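Local coordinates for protein ribonucleoside-diphosphate reductase subunit beta (Streptococcus sanguinis, PDB 4N83) that probably supplies, as the dimanganese-bound small subunit of a class Ib ribonucleotide reductase, part of the machinery that makes deoxyribonucleotides for DNA synthesis, at residues D15-Q28 and D190-L204. Sequence-based numbering, arbitrary orientation.
Sequences DVIDKSTWEKLTEQ and DESVHGTYIGYKFQL. With MN (manganese (II) ion), chain I; MN (manganese (II) ion), chain J.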
ATOM      1  N   ASP A  15      -5.495  -0.990  19.771  1.00 73.94           N
ATOM      2  CA  ASP A  15      -4.475  -2.012  20.014  1.00 72.93           C
ATOM      3  C   ASP A  15      -3.078  -1.411  19.840  1.00 71.08           C
ATOM      4  O   ASP A  15      -2.718  -0.961  18.750  1.00 70.61           O
ATOM      5  CB  ASP A  15      -4.674  -3.188  19.053  1.00 73.76           C
ATOM      6  CG  ASP A  15      -3.923  -4.440  19.484  1.00 73.83           C
ATOM      7  OD1 ASP A  15      -3.074  -4.367  20.400  1.00 73.30           O
ATOM      8  OD2 ASP A  15      -4.191  -5.509  18.895  1.00 74.61           O
ATOM      9  N   VAL A  16      -2.294  -1.427  20.917  1.00 69.21           N
ATOM     10  CA  VAL A  16      -0.965  -0.794  20.942  1.00 67.66           C
ATOM     11  C   VAL A  16       0.059  -1.371  19.952  1.00 66.48           C
ATOM     12  O   VAL A  16       1.046  -0.706  19.630  1.00 66.20           O
ATOM     13  CB  VAL A  16      -0.345  -0.823  22.361  1.00 67.40           C
ATOM     14  CG1 VAL A  16      -1.132   0.078  23.301  1.00 67.76           C
ATOM     15  CG2 VAL A  16      -0.274  -2.244  22.909  1.00 67.72           C
ATOM     16  N   ILE A  17      -0.161  -2.599  19.484  1.00 65.43           N
ATOM     17  CA  ILE A  17       0.743  -3.226  18.511  1.00 63.66           C
ATOM     18  C   ILE A  17       0.529  -2.665  17.096  1.00 62.96           C
ATOM     19  O   ILE A  17       1.404  -2.793  16.237  1.00 62.29           O
ATOM     20  CB  ILE A  17       0.642  -4.773  18.560  1.00 63.52           C
ATOM     21  CG1 ILE A  17       1.279  -5.273  19.862  1.00 63.38           C
ATOM     22  CG2 ILE A  17       1.326  -5.420  17.357  1.00 63.41           C
ATOM     23  CD1 ILE A  17       1.233  -6.771  20.070  1.00 63.94           C
ATOM     24  N   ASP A  18      -0.616  -2.027  16.861  1.00 62.61           N
ATOM     25  CA  ASP A  18      -0.848  -1.316  15.602  1.00 62.57           C
ATOM     26  C   ASP A  18       0.170  -0.187  15.454  1.00 61.89           C
ATOM     27  O   ASP A  18       0.785  -0.029  14.395  1.00 61.30           O
ATOM     28  CB  ASP A  18      -2.265  -0.737  15.540  1.00 63.54           C
ATOM     29  CG  ASP A  18      -3.349  -1.802  15.615  1.00 64.03           C
ATOM     30  OD1 ASP A  18      -3.102  -2.954  15.193  1.00 63.79           O
ATOM     31  OD2 ASP A  18      -4.459  -1.474  16.090  1.00 64.36           O
ATOM     32  N   LYS A  19       0.328   0.596  16.523  1.00 61.71           N
ATOM     33  CA  LYS A  19       1.353   1.642  16.600  1.00 60.97           C
ATOM     34  C   LYS A  19       2.721   1.119  16.177  1.00 59.91           C
ATOM     35  O   LYS A  19       3.319   1.620  15.224  1.00 59.86           O
ATOM     36  CB  LYS A  19       1.472   2.188  18.029  1.00 61.28           C
ATOM     37  CG  LYS A  19       0.568   3.362  18.357  1.00 62.15           C
ATOM     38  CD  LYS A  19       0.888   3.902  19.744  1.00 62.52           C
ATOM     39  CE  LYS A  19       0.568   5.382  19.883  1.00 63.55           C
ATOM     40  NZ  LYS A  19       1.418   6.021  20.925  1.00 63.97           N
ATOM     41  N   SER A  20       3.199   0.104  16.894  1.00 58.76           N
ATOM     42  CA  SER A  20       4.561  -0.395  16.724  1.00 58.06           C
ATOM     43  C   SER A  20       4.792  -1.073  15.374  1.00 57.43           C
ATOM     44  O   SER A  20       5.865  -0.933  14.787  1.00 56.92           O
ATOM     45  CB  SER A  20       4.925  -1.357  17.860  1.00 58.15           C
ATOM     46  OG  SER A  20       3.970  -2.393  17.984  1.00 58.49           O
ATOM     47  N   THR A  21       3.792  -1.803  14.886  1.00 57.52           N
ATOM     48  CA  THR A  21       3.914  -2.512  13.609  1.00 57.56           C
ATOM     49  C   THR A  21       3.949  -1.540  12.432  1.00 57.36           C
ATOM     50  O   THR A  21       4.662  -1.769  11.455  1.00 56.79           O
ATOM     51  CB  THR A  21       2.772  -3.522  13.397  1.00 57.93           C
ATOM     52  OG1 THR A  21       2.616  -4.327  14.572  1.00 57.55           O
ATOM     53  CG2 THR A  21       3.076  -4.421  12.201  1.00 58.30           C
ATOM     54  N   TRP A  22       3.168  -0.467  12.525  1.00 57.75           N
ATOM     55  CA  TRP A  22       3.221   0.607  11.538  1.00 58.74           C
ATOM     56  C   TRP A  22       4.593   1.280  11.565  1.00 58.68           C
ATOM     57  O   TRP A  22       5.230   1.440  10.524  1.00 58.56           O
ATOM     58  CB  TRP A  22       2.119   1.636  11.806  1.00 59.38           C
ATOM     59  CG  TRP A  22       2.188   2.846  10.923  1.00 59.97           C
ATOM     60  CD1 TRP A  22       2.880   3.994  11.166  1.00 60.07           C
ATOM     61  CD2 TRP A  22       1.536   3.030   9.661  1.00 60.94           C
ATOM     62  NE1 TRP A  22       2.703   4.883  10.134  1.00 60.57           N
ATOM     63  CE2 TRP A  22       1.882   4.317   9.197  1.00 60.99           C
ATOM     64  CE3 TRP A  22       0.695   2.234   8.875  1.00 61.58           C
ATOM     65  CZ2 TRP A  22       1.417   4.825   7.984  1.00 61.74           C
ATOM     66  CZ3 TRP A  22       0.234   2.742   7.667  1.00 62.00           C
ATOM     67  CH2 TRP A  22       0.595   4.025   7.237  1.00 62.19           C
ATOM     68  N   GLU A  23       5.036   1.665  12.760  1.00 58.91           N
ATOM     69  CA  GLU A  23       6.346   2.287  12.946  1.00 59.43           C
ATOM     70  C   GLU A  23       7.458   1.455  12.318  1.00 59.64           C
ATOM     71  O   GLU A  23       8.203   1.945  11.470  1.00 59.54           O
ATOM     72  CB  GLU A  23       6.645   2.484  14.434  1.00 59.89           C
ATOM     73  CG  GLU A  23       5.947   3.683  15.060  1.00 60.65           C
ATOM     74  CD  GLU A  23       6.221   3.820  16.550  1.00 60.99           C
ATOM     75  OE1 GLU A  23       6.648   2.828  17.183  1.00 60.53           O
ATOM     76  OE2 GLU A  23       6.000   4.927  17.089  1.00 61.39           O
ATOM     77  N   LYS A  24       7.548   0.195  12.733  1.00 60.13           N
ATOM     78  CA  LYS A  24       8.617  -0.699  12.289  1.00 60.86           C
ATOM     79  C   LYS A  24       8.640  -0.879  10.775  1.00 61.57           C
ATOM     80  O   LYS A  24       9.696  -0.778  10.154  1.00 61.38           O
ATOM     81  CB  LYS A  24       8.494  -2.063  12.974  1.00 61.42           C
ATOM     82  CG  LYS A  24       9.557  -3.069  12.549  1.00 62.05           C
ATOM     83  CD  LYS A  24       9.978  -3.978  13.693  1.00 62.43           C
ATOM     84  CE  LYS A  24      10.956  -3.277  14.624  1.00 62.73           C
ATOM     85  NZ  LYS A  24      11.443  -4.176  15.706  1.00 63.12           N
ATOM     86  N   LEU A  25       7.476  -1.139  10.187  1.00 62.90           N
ATOM     87  CA  LEU A  25       7.387  -1.391   8.748  1.00 64.07           C
ATOM     88  C   LEU A  25       7.680  -0.144   7.916  1.00 64.62           C
ATOM     89  O   LEU A  25       8.380  -0.223   6.906  1.00 66.05           O
ATOM     90  CB  LEU A  25       6.016  -1.962   8.377  1.00 64.57           C
ATOM     91  CG  LEU A  25       5.762  -3.421   8.771  1.00 64.91           C
ATOM     92  CD1 LEU A  25       4.278  -3.750   8.709  1.00 65.34           C
ATOM     93  CD2 LEU A  25       6.557  -4.370   7.885  1.00 65.17           C
ATOM     94  N   THR A  26       7.151   1.001   8.338  1.00 64.60           N
ATOM     95  CA  THR A  26       7.423   2.266   7.655  1.00 65.38           C
ATOM     96  C   THR A  26       8.900   2.655   7.767  1.00 65.20           C
ATOM     97  O   THR A  26       9.488   3.165   6.813  1.00 65.02           O
ATOM     98  CB  THR A  26       6.555   3.410   8.211  1.00 66.06           C
ATOM     99  OG1 THR A  26       6.672   3.457   9.640  1.00 66.12           O
ATOM    100  CG2 THR A  26       5.097   3.212   7.816  1.00 66.08           C
ATOM    101  N   GLU A  27       9.490   2.416   8.936  1.00 65.03           N
ATOM    102  CA  GLU A  27      10.930   2.590   9.124  1.00 65.29           C
ATOM    103  C   GLU A  27      11.727   1.582   8.289  1.00 65.91           C
ATOM    104  O   GLU A  27      12.859   1.859   7.891  1.00 65.59           O
ATOM    105  CB  GLU A  27      11.306   2.457  10.603  1.00 64.79           C
ATOM    106  CG  GLU A  27      10.924   3.656  11.459  1.00 64.52           C
ATOM    107  CD  GLU A  27      11.231   3.454  12.935  1.00 64.41           C
ATOM    108  OE1 GLU A  27      11.275   2.292  13.395  1.00 63.56           O
ATOM    109  OE2 GLU A  27      11.427   4.464  13.643  1.00 64.65           O
ATOM    110  N   GLN A  28      11.129   0.418   8.030  1.00 66.86           N
ATOM    111  CA  GLN A  28      11.731  -0.602   7.167  1.00 68.40           C
ATOM    112  C   GLN A  28      11.327  -0.449   5.691  1.00 69.88           C
ATOM    113  O   GLN A  28      11.196  -1.445   4.976  1.00 70.67           O
ATOM    114  CB  GLN A  28      11.357  -2.006   7.662  1.00 68.41           C
ATOM    115  CG  GLN A  28      12.075  -2.445   8.928  1.00 68.42           C
ATOM    116  CD  GLN A  28      11.659  -3.833   9.385  1.00 68.66           C
ATOM    117  OE1 GLN A  28      11.113  -4.621   8.607  1.00 68.73           O
ATOM    118  NE2 GLN A  28      11.920  -4.144  10.650  1.00 68.37           N
ATOM    119  N   ASP A 190      11.191  -7.734   6.204  1.00 71.15           N
ATOM    120  CA  ASP A 190       9.786  -7.327   6.133  1.00 70.80           C
ATOM    121  C   ASP A 190       8.847  -8.488   6.442  1.00 70.55           C
ATOM    122  O   ASP A 190       7.893  -8.330   7.206  1.00 70.52           O
ATOM    123  CB  ASP A 190       9.444  -6.751   4.752  1.00 71.18           C
ATOM    124  CG  ASP A 190       9.965  -5.340   4.554  1.00 70.95           C
ATOM    125  OD1 ASP A 190      10.090  -4.588   5.546  1.00 70.62           O
ATOM    126  OD2 ASP A 190      10.240  -4.976   3.392  1.00 71.36           O
ATOM    127  N   GLU A 191       9.116  -9.647   5.844  1.00 70.48           N
ATOM    128  CA  GLU A 191       8.246 -10.813   6.009  1.00 70.91           C
ATOM    129  C   GLU A 191       8.330 -11.423   7.407  1.00 70.70           C
ATOM    130  O   GLU A 191       7.377 -12.052   7.866  1.00 71.32           O
ATOM    131  CB  GLU A 191       8.543 -11.878   4.943  1.00 71.47           C
ATOM    132  CG  GLU A 191       8.207 -11.459   3.515  1.00 71.81           C
ATOM    133  CD  GLU A 191       6.759 -11.033   3.330  1.00 72.14           C
ATOM    134  OE1 GLU A 191       5.899 -11.418   4.150  1.00 72.31           O
ATOM    135  OE2 GLU A 191       6.474 -10.300   2.360  1.00 71.26           O
ATOM    136  N   SER A 192       9.462 -11.237   8.081  1.00 70.45           N
ATOM    137  CA  SER A 192       9.597 -11.654   9.476  1.00 70.16           C
ATOM    138  C   SER A 192       8.612 -10.892  10.365  1.00 69.17           C
ATOM    139  O   SER A 192       8.033 -11.464  11.289  1.00 68.46           O
ATOM    140  CB  SER A 192      11.031 -11.434   9.966  1.00 69.83           C
ATOM    141  OG  SER A 192      11.189 -11.881  11.300  1.00 69.98           O
ATOM    142  N   VAL A 193       8.421  -9.608  10.067  1.00 68.85           N
ATOM    143  CA  VAL A 193       7.493  -8.755  10.813  1.00 68.78           C
ATOM    144  C   VAL A 193       6.037  -9.002  10.400  1.00 69.47           C
ATOM    145  O   VAL A 193       5.132  -8.913  11.233  1.00 69.87           O
ATOM    146  CB  VAL A 193       7.834  -7.255  10.633  1.00 68.12           C
ATOM    147  CG1 VAL A 193       6.843  -6.378  11.392  1.00 67.65           C
ATOM    148  CG2 VAL A 193       9.255  -6.971  11.102  1.00 67.77           C
ATOM    149  N   HIS A 194       5.812  -9.305   9.121  1.00 70.01           N
ATOM    150  CA  HIS A 194       4.465  -9.618   8.626  1.00 70.49           C
ATOM    151  C   HIS A 194       3.906 -10.867   9.297  1.00 70.94           C
ATOM    152  O   HIS A 194       2.768 -10.868   9.772  1.00 70.71           O
ATOM    153  CB  HIS A 194       4.459  -9.813   7.105  1.00 70.70           C
ATOM    154  CG  HIS A 194       4.691  -8.553   6.331  1.00 69.81           C
ATOM    155  ND1 HIS A 194       5.240  -8.546   5.068  1.00 69.81           N
ATOM    156  CD2 HIS A 194       4.460  -7.258   6.647  1.00 68.85           C
ATOM    157  CE1 HIS A 194       5.328  -7.302   4.634  1.00 69.25           C
ATOM    158  NE2 HIS A 194       4.861  -6.501   5.573  1.00 68.98           N
ATOM    159  N   GLY A 195       4.713 -11.925   9.326  1.00 71.37           N
ATOM    160  CA  GLY A 195       4.336 -13.172   9.987  1.00 72.59           C
ATOM    161  C   GLY A 195       3.974 -12.969  11.447  1.00 72.46           C
ATOM    162  O   GLY A 195       2.971 -13.504  11.922  1.00 73.77           O
ATOM    163  N   THR A 196       4.786 -12.183  12.151  1.00 71.42           N
ATOM    164  CA  THR A 196       4.546 -11.880  13.562  1.00 71.02           C
ATOM    165  C   THR A 196       3.236 -11.120  13.768  1.00 70.97           C
ATOM    166  O   THR A 196       2.473 -11.434  14.683  1.00 70.76           O
ATOM    167  CB  THR A 196       5.702 -11.051  14.156  1.00 70.14           C
ATOM    168  OG1 THR A 196       6.945 -11.720  13.911  1.00 70.27           O
ATOM    169  CG2 THR A 196       5.523 -10.857  15.659  1.00 69.90           C
ATOM    170  N   TYR A 197       2.982 -10.128  12.917  1.00 70.72           N
ATOM    171  CA  TYR A 197       1.791  -9.292  13.044  1.00 70.89           C
ATOM    172  C   TYR A 197       0.525 -10.039  12.651  1.00 73.45           C
ATOM    173  O   TYR A 197      -0.469 -10.000  13.377  1.00 73.71           O
ATOM    174  CB  TYR A 197       1.919  -8.030  12.192  1.00 69.92           C
ATOM    175  CG  TYR A 197       0.765  -7.065  12.373  1.00 69.37           C
ATOM    176  CD1 TYR A 197       0.484  -6.515  13.622  1.00 68.69           C
ATOM    177  CD2 TYR A 197      -0.038  -6.691  11.297  1.00 69.53           C
ATOM    178  CE1 TYR A 197      -0.565  -5.628  13.796  1.00 68.82           C
ATOM    179  CE2 TYR A 197      -1.089  -5.803  11.462  1.00 69.64           C
ATOM    180  CZ  TYR A 197      -1.349  -5.273  12.714  1.00 69.29           C
ATOM    181  OH  TYR A 197      -2.392  -4.390  12.888  1.00 68.75           O
ATOM    182  N   ILE A 198       0.560 -10.703  11.497  1.00 76.01           N
ATOM    183  CA  ILE A 198      -0.573 -11.508  11.038  1.00 78.67           C
ATOM    184  C   ILE A 198      -0.815 -12.663  12.012  1.00 80.56           C
ATOM    185  O   ILE A 198      -1.961 -12.981  12.335  1.00 82.17           O
ATOM    186  CB  ILE A 198      -0.356 -12.054   9.605  1.00 79.60           C
ATOM    187  CG1 ILE A 198      -0.343 -10.902   8.593  1.00 79.10           C
ATOM    188  CG2 ILE A 198      -1.451 -13.050   9.234  1.00 81.54           C
ATOM    189  CD1 ILE A 198       0.161 -11.285   7.215  1.00 79.21           C
ATOM    190  N   GLY A 199       0.271 -13.272  12.486  1.00 81.13           N
ATOM    191  CA  GLY A 199       0.197 -14.345  13.475  1.00 82.28           C
ATOM    192  C   GLY A 199      -0.301 -13.905  14.844  1.00 82.50           C
ATOM    193  O   GLY A 199      -0.860 -14.710  15.589  1.00 83.63           O
ATOM    194  N   TYR A 200      -0.088 -12.637  15.186  1.00 81.89           N
ATOM    195  CA  TYR A 200      -0.583 -12.086  16.449  1.00 81.49           C
ATOM    196  C   TYR A 200      -2.095 -11.875  16.409  1.00 83.54           C
ATOM    197  O   TYR A 200      -2.805 -12.262  17.337  1.00 84.23           O
ATOM    198  CB  TYR A 200       0.112 -10.765  16.789  1.00 79.19           C
ATOM    199  CG  TYR A 200      -0.641  -9.948  17.815  1.00 77.91           C
ATOM    200  CD1 TYR A 200      -0.796 -10.407  19.119  1.00 77.71           C
ATOM    201  CD2 TYR A 200      -1.215  -8.727  17.479  1.00 77.26           C
ATOM    202  CE1 TYR A 200      -1.490  -9.670  20.060  1.00 77.32           C
ATOM    203  CE2 TYR A 200      -1.912  -7.981  18.414  1.00 76.90           C
ATOM    204  CZ  TYR A 200      -2.046  -8.456  19.703  1.00 76.73           C
ATOM    205  OH  TYR A 200      -2.737  -7.720  20.639  1.00 75.80           O
ATOM    206  N   LYS A 201      -2.573 -11.246  15.337  1.00 85.34           N
ATOM    207  CA  LYS A 201      -4.008 -11.012  15.142  1.00 87.61           C
ATOM    208  C   LYS A 201      -4.786 -12.321  15.001  1.00 89.88           C
ATOM    209  O   LYS A 201      -5.985 -12.371  15.275  1.00 91.27           O
ATOM    210  CB  LYS A 201      -4.248 -10.122  13.915  1.00 88.08           C
ATOM    211  CG  LYS A 201      -3.868  -8.662  14.119  1.00 87.16           C
ATOM    212  CD  LYS A 201      -4.911  -7.925  14.948  1.00 87.53           C
ATOM    213  CE  LYS A 201      -4.474  -6.509  15.289  1.00 86.43           C
ATOM    214  NZ  LYS A 201      -5.429  -5.835  16.214  1.00 86.42           N
ATOM    215  N   PHE A 202      -4.094 -13.370  14.562  1.00 91.13           N
ATOM    216  CA  PHE A 202      -4.647 -14.723  14.525  1.00 93.26           C
ATOM    217  C   PHE A 202      -4.931 -15.241  15.939  1.00 92.43           C
ATOM    218  O   PHE A 202      -6.003 -15.787  16.199  1.00 92.59           O
ATOM    219  CB  PHE A 202      -3.676 -15.658  13.786  1.00 94.46           C
ATOM    220  CG  PHE A 202      -4.052 -17.110  13.854  1.00 96.94           C
ATOM    221  CD1 PHE A 202      -4.976 -17.645  12.966  1.00 98.86           C
ATOM    222  CD2 PHE A 202      -3.469 -17.946  14.797  1.00 97.13           C
ATOM    223  CE1 PHE A 202      -5.319 -18.984  13.027  1.00100.84           C
ATOM    224  CE2 PHE A 202      -3.807 -19.286  14.862  1.00 99.30           C
ATOM    225  CZ  PHE A 202      -4.734 -19.807  13.974  1.00101.23           C
ATOM    226  N   GLN A 203      -3.974 -15.054  16.846  1.00 91.54           N
ATOM    227  CA  GLN A 203      -4.099 -15.521  18.234  1.00 91.72           C
ATOM    228  C   GLN A 203      -5.189 -14.795  19.029  1.00 91.91           C
ATOM    229  O   GLN A 203      -5.699 -15.333  20.009  1.00 92.37           O
ATOM    230  CB  GLN A 203      -2.761 -15.392  18.968  1.00 90.37           C
ATOM    231  CG  GLN A 203      -1.688 -16.348  18.469  1.00 90.41           C
ATOM    232  CD  GLN A 203      -0.308 -16.006  19.001  1.00 89.20           C
ATOM    233  OE1 GLN A 203      -0.149 -15.678  20.177  1.00 88.46           O
ATOM    234  NE2 GLN A 203       0.700 -16.088  18.139  1.00 88.76           N
ATOM    235  N   LEU A 204      -5.530 -13.575  18.618  1.00 92.24           N
ATOM    236  CA  LEU A 204      -6.639 -12.841  19.232  1.00 93.34           C
ATOM    237  C   LEU A 204      -7.970 -13.499  18.893  1.00 96.00           C
ATOM    238  O   LEU A 204      -8.784 -13.753  19.779  1.00 97.30           O
ATOM    239  CB  LEU A 204      -6.648 -11.369  18.792  1.00 92.57           C
ATOM    240  CG  LEU A 204      -6.013 -10.363  19.759  1.00 91.28           C
ATOM    241  CD1 LEU A 204      -4.613 -10.778  20.186  1.00 90.40           C
ATOM    242  CD2 LEU A 204      -5.991  -8.977  19.131  1.00 90.83           C
TER
HETATM  243 MN    MN I 401       3.560 -10.766   4.008  1.00 72.78          MN
HETATM  244 MN    MN J 402       6.473 -11.043   0.289  1.00 91.37          MN
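Tyr197 and Thr21 meet at the tightly packed middle of this antiparallel helix pair, whose segment axes run at 166°. Thr21 CG2 lies over one face of the phenol, 3.8 Å from the centroid of the Tyr197 ring, a CH-pi contact; its OG1 is turned back to hydrogen-bond Ile17 O. With CG anti to the backbone N (chi1 -175°), Tyr197 reaches along helix 16-27 to Asp18. There Tyr197 OH donates to Asp18 OD1 at 2.8 Å, on the anti side of the carboxylate. Asp18 OD2 is hydrogen-bonded to Thr83 OG1. Just before helix 16-27 begins, Asp15 OD2 takes two donors from the next turn of helix 178-206: Tyr200 OH at 3.2 Å on its syn lone pair, and Lys201 NZ at 3.0 Å on the anti side, the latter a salt bridge. Ile17 CD1 lies over one face of the Tyr200 ring, a CH-pi contact, 3.8 Å from its centroid.

The solvent side is looser: exposed Lys24 merely brushes Val193, CD to CG2 at 4.0 Å. On the buried side, Leu25 CD2 comes within 3.6 Å of His194 NE2. His194 belongs to the manganese site; its ND1 lies 3.0 Å from the chain I manganese, long for a bond, and also within hydrogen-bonding distance of Glu191 OE1, roles not separable at this resolution. Glu191 joins both manganese ions. Leu25 thus packs behind the metal site of this ferritin-like helical bundle. Asp190 OD2 is held by Trp30 and His100. Helix 84-111 lies against Leu25, Asp190 and His194, while helix 148-160 packs on Ile198 and Phe202 of helix 178-206, and the second subunit meets Trp22 and Thr26.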